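Local coordinates for protein cytochrome P450 (Picrophilus torridus, PDB 2RFB) that binds heme through a thiolate ligand to its iron and probably acts as a monooxygenase that inserts one oxygen atom of O2 into organic substrates, at residues M200-D205 and L335-L340; K87-K92 and S96-R101. All blocks are in the same frame, centred on the assembly; numbering follows the deposited sequence.

Contact 1: M200-D205 and L335-L340; sequences MIRVID and LGYDKL
Tyr-337 points its ring at Arg-202, on the long distal helix (175-206) of the P450 fold. The packing is closest here. The hydroxyl lies across the aliphatic part of the arginine, with Tyr-337 OH 3.1 Å from Arg-202 CD and 3.3 Å from Arg-202 CB. Arg-202 CB sits at the ring edge, near the ring plane. The arginine leaves the helix with CG anti to the backbone N (chi1 -180°) and stays extended to NE. This lays its methylenes past the hydroxyl, and the guanidinium plane stands 88° from the ring. Leu-340 CD1 lies 3.9 Å above one face of the Tyr-337 ring, offset toward the rim. The same methyl touches Ile-201 CG2 at 3.9 Å. The Leu-335 side is looser and partly exposed. There a single methyl, Leu-335 CD1, meets Arg-202 NH1 at 3.9 Å, at the edge of the guanidinium and in its plane. The polar ends have other partners: Arg-202 NE forms a salt bridge with Glu-206, and Tyr-337 OH a hydrogen bond with Tyr-323 OH. Asp-338 and Lys-339 form a classic beta bulge opposite Arg-327. Helix 94-99 packs on Ile-201, Tyr-337 and Leu-340, while helix 298-315 packs on Ile-201.

Contact 2: K87-K92 and S96-R101; sequences KNIDNK and SEYAVR
The Tyr-98 ring is met at a slant by Ile-89 CD1, which lies 4.0 Å from Tyr-98 CG. The methyl meets the ring only at its CB end. The still shorter approach of Ile-89 CD1 to Tyr-98 CB is doubtful as modelled. The motif is a type II beta turn, Ile-89 to Lys-92, packed on the following helix 94-99. Lys-92 N closes the turn on Ile-89 O at 2.9 Å. The helix has a wider pi-type turn at 96-99. Ile-89 carries CG1 anti to its own backbone N (chi1 -158°), which sends the CD1 end toward Tyr-98. The phenol runs on past the isoleucine to a hydrogen bond with Ser-82 OG on helix 75-86. Ile-89 and Tyr-98 are both buried, and Phe-316 also packs on Ile-89. The outer part is more open and only lightly packed: Lys-92 CB lies 4.3 Å from Glu-97 CG. Lys-92 NZ stays 5.5 Å from Glu-97 OE1, too far for a salt bridge. The carboxylate instead pairs within its own segment. Arg-101 NH2 meets Glu-97 OE1 at 3.1 Å, on the anti side and 30° out of the carboxylate plane.

Contacts 1 and 2 lie on the same side of the chain's centre. Their own centres are 13 Å apart, and their nearest atoms are about 4 Å apart without touching. Helix 94-99 joins them. Its first residues, Ile-94 and Ile-95, pack against contact 1, and its later residues belong to contact 2. Asp-93, just before this helix, accepts a hydrogen bond from Leu-340 N. Helix 175-206, which carries one segment of contact 1, also touches segment 96-101, through Ile-197 on Ala-99. Neither contact forms part of an annotated heme site. The Leu-335 side chain is about 10 Å from the heme and that of Tyr-98 about 13 Å. Cys-295 supplies the axial ligand to the iron.

Contact 1: M200-D205 and L335-L340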
ATOM      1  N   MET A 200      13.592   0.691  -1.143  1.00 64.10           N
ATOM      2  CA  MET A 200      14.563  -0.199  -1.820  1.00 64.81           C
ATOM      3  C   MET A 200      15.833   0.565  -2.200  1.00 65.07           C
ATOM      4  O   MET A 200      16.947  -0.011  -2.244  1.00 64.09           O
ATOM      5  CB  MET A 200      14.003  -0.843  -3.077  1.00 64.10           C
ATOM      6  CG  MET A 200      12.673  -1.609  -2.812  1.00 65.59           C
ATOM      7  SD  MET A 200      12.302  -2.653  -4.222  1.00 65.14           S
ATOM      8  CE  MET A 200      11.738  -1.465  -5.428  1.00 64.13           C
ATOM      9  N   ILE A 201      15.680   1.867  -2.446  1.00 64.61           N
ATOM     10  CA  ILE A 201      16.848   2.631  -2.885  1.00 64.51           C
ATOM     11  C   ILE A 201      17.693   2.808  -1.621  1.00 64.38           C
ATOM     12  O   ILE A 201      18.907   2.672  -1.654  1.00 64.20           O
ATOM     13  CB  ILE A 201      16.449   3.979  -3.589  1.00 64.58           C
ATOM     14  CG1 ILE A 201      15.831   3.690  -4.958  1.00 64.27           C
ATOM     15  CG2 ILE A 201      17.638   4.943  -3.711  1.00 63.42           C
ATOM     16  CD1 ILE A 201      15.016   4.844  -5.545  1.00 64.80           C
ATOM     17  N   ARG A 202      17.040   3.046  -0.497  1.00 63.76           N
ATOM     18  CA  ARG A 202      17.747   3.098   0.761  1.00 64.44           C
ATOM     19  C   ARG A 202      18.496   1.779   1.124  1.00 64.80           C
ATOM     20  O   ARG A 202      19.608   1.784   1.658  1.00 65.43           O
ATOM     21  CB  ARG A 202      16.751   3.482   1.839  1.00 64.51           C
ATOM     22  CG  ARG A 202      17.331   3.581   3.177  1.00 64.65           C
ATOM     23  CD  ARG A 202      16.301   4.062   4.144  1.00 66.31           C
ATOM     24  NE  ARG A 202      16.872   4.074   5.497  1.00 69.62           N
ATOM     25  CZ  ARG A 202      16.152   4.241   6.601  1.00 70.86           C
ATOM     26  NH1 ARG A 202      14.837   4.439   6.541  1.00 70.43           N
ATOM     27  NH2 ARG A 202      16.747   4.229   7.764  1.00 71.42           N
ATOM     28  N   VAL A 203      17.910   0.626   0.856  1.00 64.95           N
ATOM     29  CA  VAL A 203      18.668  -0.592   1.165  1.00 63.39           C
ATOM     30  C   VAL A 203      19.940  -0.568   0.317  1.00 63.56           C
ATOM     31  O   VAL A 203      21.048  -0.808   0.839  1.00 64.05           O
ATOM     32  CB  VAL A 203      17.864  -1.896   0.903  1.00 63.36           C
ATOM     33  CG1 VAL A 203      18.803  -3.133   0.985  1.00 60.58           C
ATOM     34  CG2 VAL A 203      16.673  -1.987   1.833  1.00 60.09           C
ATOM     35  N   ILE A 204      19.788  -0.292  -0.979  1.00 62.82           N
ATOM     36  CA  ILE A 204      20.939  -0.315  -1.884  1.00 63.98           C
ATOM     37  C   ILE A 204      22.045   0.650  -1.403  1.00 64.82           C
ATOM     38  O   ILE A 204      23.201   0.246  -1.262  1.00 65.09           O
ATOM     39  CB  ILE A 204      20.583   0.043  -3.337  1.00 63.96           C
ATOM     40  CG1 ILE A 204      19.527  -0.920  -3.926  1.00 63.66           C
ATOM     41  CG2 ILE A 204      21.856   0.051  -4.179  1.00 64.51           C
ATOM     42  CD1 ILE A 204      19.978  -2.381  -3.927  1.00 63.92           C
ATOM     43  N   ASP A 205      21.677   1.914  -1.165  1.00 64.62           N
ATOM     44  CA  ASP A 205      22.536   2.906  -0.527  1.00 65.13           C
ATOM     45  C   ASP A 205      23.260   2.355   0.690  1.00 65.45           C
ATOM     46  O   ASP A 205      24.428   2.634   0.880  1.00 65.23           O
ATOM     47  CB  ASP A 205      21.683   4.119  -0.083  1.00 66.40           C
ATOM     48  CG  ASP A 205      22.485   5.169   0.720  1.00 67.25           C
ATOM     49  OD1 ASP A 205      22.233   5.313   1.948  1.00 67.17           O
ATOM     50  OD2 ASP A 205      23.358   5.824   0.111  1.00 62.26           O
ATOM     51  N   LEU A 335       6.692   4.835   6.312  1.00 64.89           N
ATOM     52  CA  LEU A 335       8.116   5.009   6.263  1.00 64.24           C
ATOM     53  C   LEU A 335       8.597   5.185   4.824  1.00 64.52           C
ATOM     54  O   LEU A 335       8.438   4.285   3.971  1.00 65.35           O
ATOM     55  CB  LEU A 335       8.806   3.825   6.951  1.00 64.32           C
ATOM     56  CG  LEU A 335      10.345   3.736   6.855  1.00 67.22           C
ATOM     57  CD1 LEU A 335      11.041   4.952   7.497  1.00 59.41           C
ATOM     58  CD2 LEU A 335      10.891   2.437   7.441  1.00 65.31           C
ATOM     59  N   GLY A 336       9.195   6.333   4.530  1.00 63.97           N
ATOM     60  CA  GLY A 336       9.577   6.629   3.173  1.00 63.77           C
ATOM     61  C   GLY A 336      10.172   7.999   3.086  1.00 65.56           C
ATOM     62  O   GLY A 336      10.269   8.733   4.104  1.00 66.18           O
ATOM     63  N   TYR A 337      10.568   8.370   1.877  1.00 65.72           N
ATOM     64  CA  TYR A 337      11.240   9.644   1.674  1.00 66.53           C
ATOM     65  C   TYR A 337      10.231  10.697   1.271  1.00 66.87           C
ATOM     66  O   TYR A 337       9.242  10.413   0.604  1.00 67.87           O
ATOM     67  CB  TYR A 337      12.301   9.517   0.568  1.00 66.78           C
ATOM     68  CG  TYR A 337      13.495   8.775   1.054  1.00 65.97           C
ATOM     69  CD1 TYR A 337      13.464   7.375   1.165  1.00 64.44           C
ATOM     70  CD2 TYR A 337      14.632   9.464   1.488  1.00 62.69           C
ATOM     71  CE1 TYR A 337      14.547   6.678   1.652  1.00 63.53           C
ATOM     72  CE2 TYR A 337      15.735   8.770   1.954  1.00 63.60           C
ATOM     73  CZ  TYR A 337      15.675   7.367   2.027  1.00 65.16           C
ATOM     74  OH  TYR A 337      16.737   6.661   2.537  1.00 67.85           O
ATOM     75  N   ASP A 338      10.478  11.916   1.697  1.00 66.63           N
ATOM     76  CA  ASP A 338       9.676  13.006   1.269  1.00 67.05           C
ATOM     77  C   ASP A 338      10.199  13.374  -0.113  1.00 67.23           C
ATOM     78  O   ASP A 338       9.414  13.490  -1.057  1.00 67.44           O
ATOM     79  CB  ASP A 338       9.818  14.154   2.248  1.00 68.16           C
ATOM     80  CG  ASP A 338       9.124  15.429   1.776  1.00 68.49           C
ATOM     81  OD1 ASP A 338       8.125  15.361   1.049  1.00 71.33           O
ATOM     82  OD2 ASP A 338       9.566  16.500   2.180  1.00 70.01           O
ATOM     83  N   LYS A 339      11.526  13.526  -0.208  1.00 66.00           N
ATOM     84  CA  LYS A 339      12.241  13.772  -1.427  1.00 65.42           C
ATOM     85  C   LYS A 339      13.508  12.932  -1.391  1.00 65.57           C
ATOM     86  O   LYS A 339      14.112  12.725  -0.307  1.00 64.78           O
ATOM     87  CB  LYS A 339      12.673  15.240  -1.490  1.00 66.84           C
ATOM     88  CG  LYS A 339      11.610  16.243  -1.775  1.00 67.37           C
ATOM     89  CD  LYS A 339      12.179  17.589  -1.483  1.00 70.94           C
ATOM     90  CE  LYS A 339      11.110  18.622  -1.224  1.00 73.22           C
ATOM     91  NZ  LYS A 339      10.522  19.074  -2.513  1.00 76.94           N
ATOM     92  N   LEU A 340      13.947  12.480  -2.566  1.00 64.77           N
ATOM     93  CA  LEU A 340      15.121  11.622  -2.651  1.00 64.43           C
ATOM     94  C   LEU A 340      16.004  12.043  -3.819  1.00 65.21           C
ATOM     95  O   LEU A 340      15.585  12.006  -4.981  1.00 66.01           O
ATOM     96  CB  LEU A 340      14.718  10.166  -2.784  1.00 63.76           C
ATOM     97  CG  LEU A 340      15.776   9.071  -2.517  1.00 64.02           C
ATOM     98  CD1 LEU A 340      15.137   7.683  -2.374  1.00 63.29           C
ATOM     99  CD2 LEU A 340      16.797   9.005  -3.660  1.00 64.50           C
TER

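Contact 2: K87-K92 and S96-R101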
ATOM      1  N   LYS A  87      14.036   7.075 -17.845  1.00 72.71           N
ATOM      2  CA  LYS A  87      14.910   7.432 -18.987  1.00 73.40           C
ATOM      3  C   LYS A  87      15.841   8.590 -18.720  1.00 73.24           C
ATOM      4  O   LYS A  87      16.973   8.618 -19.198  1.00 72.78           O
ATOM      5  CB  LYS A  87      14.061   7.856 -20.193  1.00 73.69           C
ATOM      6  CG  LYS A  87      14.007   6.911 -21.356  1.00 74.54           C
ATOM      7  CD  LYS A  87      13.143   7.555 -22.441  1.00 76.72           C
ATOM      8  CE  LYS A  87      13.020   6.682 -23.677  1.00 79.40           C
ATOM      9  NZ  LYS A  87      12.731   7.513 -24.899  1.00 81.73           N
ATOM     10  N   ASN A  88      15.322   9.554 -17.978  1.00 73.18           N
ATOM     11  CA  ASN A  88      15.856  10.900 -17.967  1.00 74.37           C
ATOM     12  C   ASN A  88      15.548  11.482 -16.613  1.00 73.98           C
ATOM     13  O   ASN A  88      14.919  12.540 -16.496  1.00 74.87           O
ATOM     14  CB  ASN A  88      15.132  11.724 -19.019  1.00 75.18           C
ATOM     15  CG  ASN A  88      13.615  11.514 -18.979  1.00 78.77           C
ATOM     16  OD1 ASN A  88      13.072  10.767 -18.120  1.00 80.33           O
ATOM     17  ND2 ASN A  88      12.914  12.150 -19.935  1.00 82.50           N
ATOM     18  N   ILE A  89      15.951  10.757 -15.584  1.00 72.18           N
ATOM     19  CA  ILE A  89      15.566  11.113 -14.264  1.00 70.56           C
ATOM     20  C   ILE A  89      16.775  11.694 -13.592  1.00 70.17           C
ATOM     21  O   ILE A  89      16.655  12.428 -12.631  1.00 70.28           O
ATOM     22  CB  ILE A  89      15.070   9.869 -13.507  1.00 70.27           C
ATOM     23  CG1 ILE A  89      14.179  10.255 -12.362  1.00 68.16           C
ATOM     24  CG2 ILE A  89      16.224   9.030 -13.017  1.00 69.09           C
ATOM     25  CD1 ILE A  89      13.830   9.062 -11.596  1.00 72.36           C
ATOM     26  N   ASP A  90      17.948  11.359 -14.113  1.00 69.22           N
ATOM     27  CA  ASP A  90      19.186  11.765 -13.491  1.00 69.42           C
ATOM     28  C   ASP A  90      19.108  13.187 -12.939  1.00 68.82           C
ATOM     29  O   ASP A  90      18.567  14.097 -13.585  1.00 67.75           O
ATOM     30  CB  ASP A  90      20.349  11.628 -14.482  1.00 69.93           C
ATOM     31  CG  ASP A  90      20.520  10.211 -14.956  1.00 71.24           C
ATOM     32  OD1 ASP A  90      21.317   9.455 -14.325  1.00 69.19           O
ATOM     33  OD2 ASP A  90      19.803   9.854 -15.932  1.00 73.72           O
ATOM     34  N   ASN A  91      19.637  13.348 -11.727  1.00 68.49           N
ATOM     35  CA  ASN A  91      19.755  14.650 -11.068  1.00 67.74           C
ATOM     36  C   ASN A  91      18.483  15.178 -10.467  1.00 66.84           C
ATOM     37  O   ASN A  91      18.513  16.212  -9.807  1.00 66.88           O
ATOM     38  CB  ASN A  91      20.279  15.688 -12.025  1.00 67.80           C
ATOM     39  CG  ASN A  91      21.742  15.813 -11.952  1.00 70.65           C
ATOM     40  OD1 ASN A  91      22.276  16.299 -10.938  1.00 74.74           O
ATOM     41  ND2 ASN A  91      22.433  15.402 -13.020  1.00 69.77           N
ATOM     42  N   LYS A  92      17.384  14.465 -10.691  1.00 65.56           N
ATOM     43  CA  LYS A  92      16.064  14.908 -10.257  1.00 65.55           C
ATOM     44  C   LYS A  92      15.635  14.211  -9.016  1.00 65.14           C
ATOM     45  O   LYS A  92      16.312  13.292  -8.558  1.00 64.99           O
ATOM     46  CB  LYS A  92      15.025  14.658 -11.346  1.00 65.69           C
ATOM     47  CG  LYS A  92      15.242  15.603 -12.527  1.00 67.04           C
ATOM     48  CD  LYS A  92      14.448  15.199 -13.712  1.00 67.96           C
ATOM     49  CE  LYS A  92      14.834  16.106 -14.868  1.00 69.49           C
ATOM     50  NZ  LYS A  92      13.737  16.177 -15.871  1.00 73.35           N
ATOM     51  N   SER A  96       9.295  12.415  -6.571  1.00 60.58           N
ATOM     52  CA  SER A  96       8.231  13.021  -7.333  1.00 61.98           C
ATOM     53  C   SER A  96       8.227  12.744  -8.853  1.00 62.48           C
ATOM     54  O   SER A  96       7.191  12.850  -9.495  1.00 62.52           O
ATOM     55  CB  SER A  96       8.158  14.509  -7.052  1.00 60.70           C
ATOM     56  OG  SER A  96       9.145  15.093  -7.811  1.00 64.00           O
ATOM     57  N   GLU A  97       9.378  12.384  -9.416  1.00 63.54           N
ATOM     58  CA  GLU A  97       9.518  12.210 -10.866  1.00 64.25           C
ATOM     59  C   GLU A  97       9.521  10.748 -11.288  1.00 63.99           C
ATOM     60  O   GLU A  97       9.390  10.453 -12.461  1.00 64.18           O
ATOM     61  CB  GLU A  97      10.771  12.895 -11.399  1.00 63.50           C
ATOM     62  CG  GLU A  97      10.767  14.375 -11.161  1.00 67.27           C
ATOM     63  CD  GLU A  97       9.526  15.096 -11.730  1.00 72.79           C
ATOM     64  OE1 GLU A  97       9.244  14.926 -12.958  1.00 72.79           O
ATOM     65  OE2 GLU A  97       8.861  15.858 -10.950  1.00 72.89           O
ATOM     66  N   TYR A  98       9.683   9.831 -10.348  1.00 63.57           N
ATOM     67  CA  TYR A  98       9.619   8.454 -10.724  1.00 63.58           C
ATOM     68  C   TYR A  98       8.698   7.706  -9.779  1.00 63.86           C
ATOM     69  O   TYR A  98       7.749   7.100 -10.184  1.00 64.16           O
ATOM     70  CB  TYR A  98      11.013   7.808 -10.734  1.00 63.94           C
ATOM     71  CG  TYR A  98      10.924   6.318 -11.104  1.00 64.41           C
ATOM     72  CD1 TYR A  98      10.886   5.895 -12.448  1.00 64.39           C
ATOM     73  CD2 TYR A  98      10.840   5.348 -10.111  1.00 60.77           C
ATOM     74  CE1 TYR A  98      10.776   4.510 -12.764  1.00 64.15           C
ATOM     75  CE2 TYR A  98      10.761   4.027 -10.408  1.00 61.56           C
ATOM     76  CZ  TYR A  98      10.735   3.605 -11.720  1.00 63.92           C
ATOM     77  OH  TYR A  98      10.629   2.266 -11.938  1.00 66.07           O
ATOM     78  N   ALA A  99       8.985   7.752  -8.494  1.00 64.70           N
ATOM     79  CA  ALA A  99       8.276   6.885  -7.553  1.00 64.60           C
ATOM     80  C   ALA A  99       6.769   7.225  -7.335  1.00 64.03           C
ATOM     81  O   ALA A  99       5.975   6.318  -7.150  1.00 63.99           O
ATOM     82  CB  ALA A  99       9.071   6.768  -6.218  1.00 64.00           C
ATOM     83  N   VAL A 100       6.377   8.501  -7.378  1.00 63.49           N
ATOM     84  CA  VAL A 100       4.948   8.893  -7.336  1.00 62.99           C
ATOM     85  C   VAL A 100       4.251   8.639  -8.676  1.00 64.23           C
ATOM     86  O   VAL A 100       3.069   8.337  -8.721  1.00 64.67           O
ATOM     87  CB  VAL A 100       4.781  10.408  -6.961  1.00 63.50           C
ATOM     88  CG1 VAL A 100       3.455  11.075  -7.535  1.00 63.18           C
ATOM     89  CG2 VAL A 100       4.900  10.625  -5.479  1.00 63.25           C
ATOM     90  N   ARG A 101       4.959   8.793  -9.783  1.00 65.12           N
ATOM     91  CA  ARG A 101       4.263   8.804 -11.072  1.00 66.11           C
ATOM     92  C   ARG A 101       3.944   7.404 -11.580  1.00 65.97           C
ATOM     93  O   ARG A 101       2.999   7.200 -12.393  1.00 66.29           O
ATOM     94  CB  ARG A 101       5.060   9.577 -12.134  1.00 65.98           C
ATOM     95  CG  ARG A 101       5.317  11.055 -11.812  1.00 67.46           C
ATOM     96  CD  ARG A 101       5.202  11.916 -13.089  1.00 73.69           C
ATOM     97  NE  ARG A 101       6.465  12.464 -13.569  1.00 76.93           N
ATOM     98  CZ  ARG A 101       6.761  12.732 -14.854  1.00 77.93           C
ATOM     99  NH1 ARG A 101       5.903  12.476 -15.842  1.00 77.26           N
ATOM    100  NH2 ARG A 101       7.946  13.240 -15.153  1.00 73.68           N
TER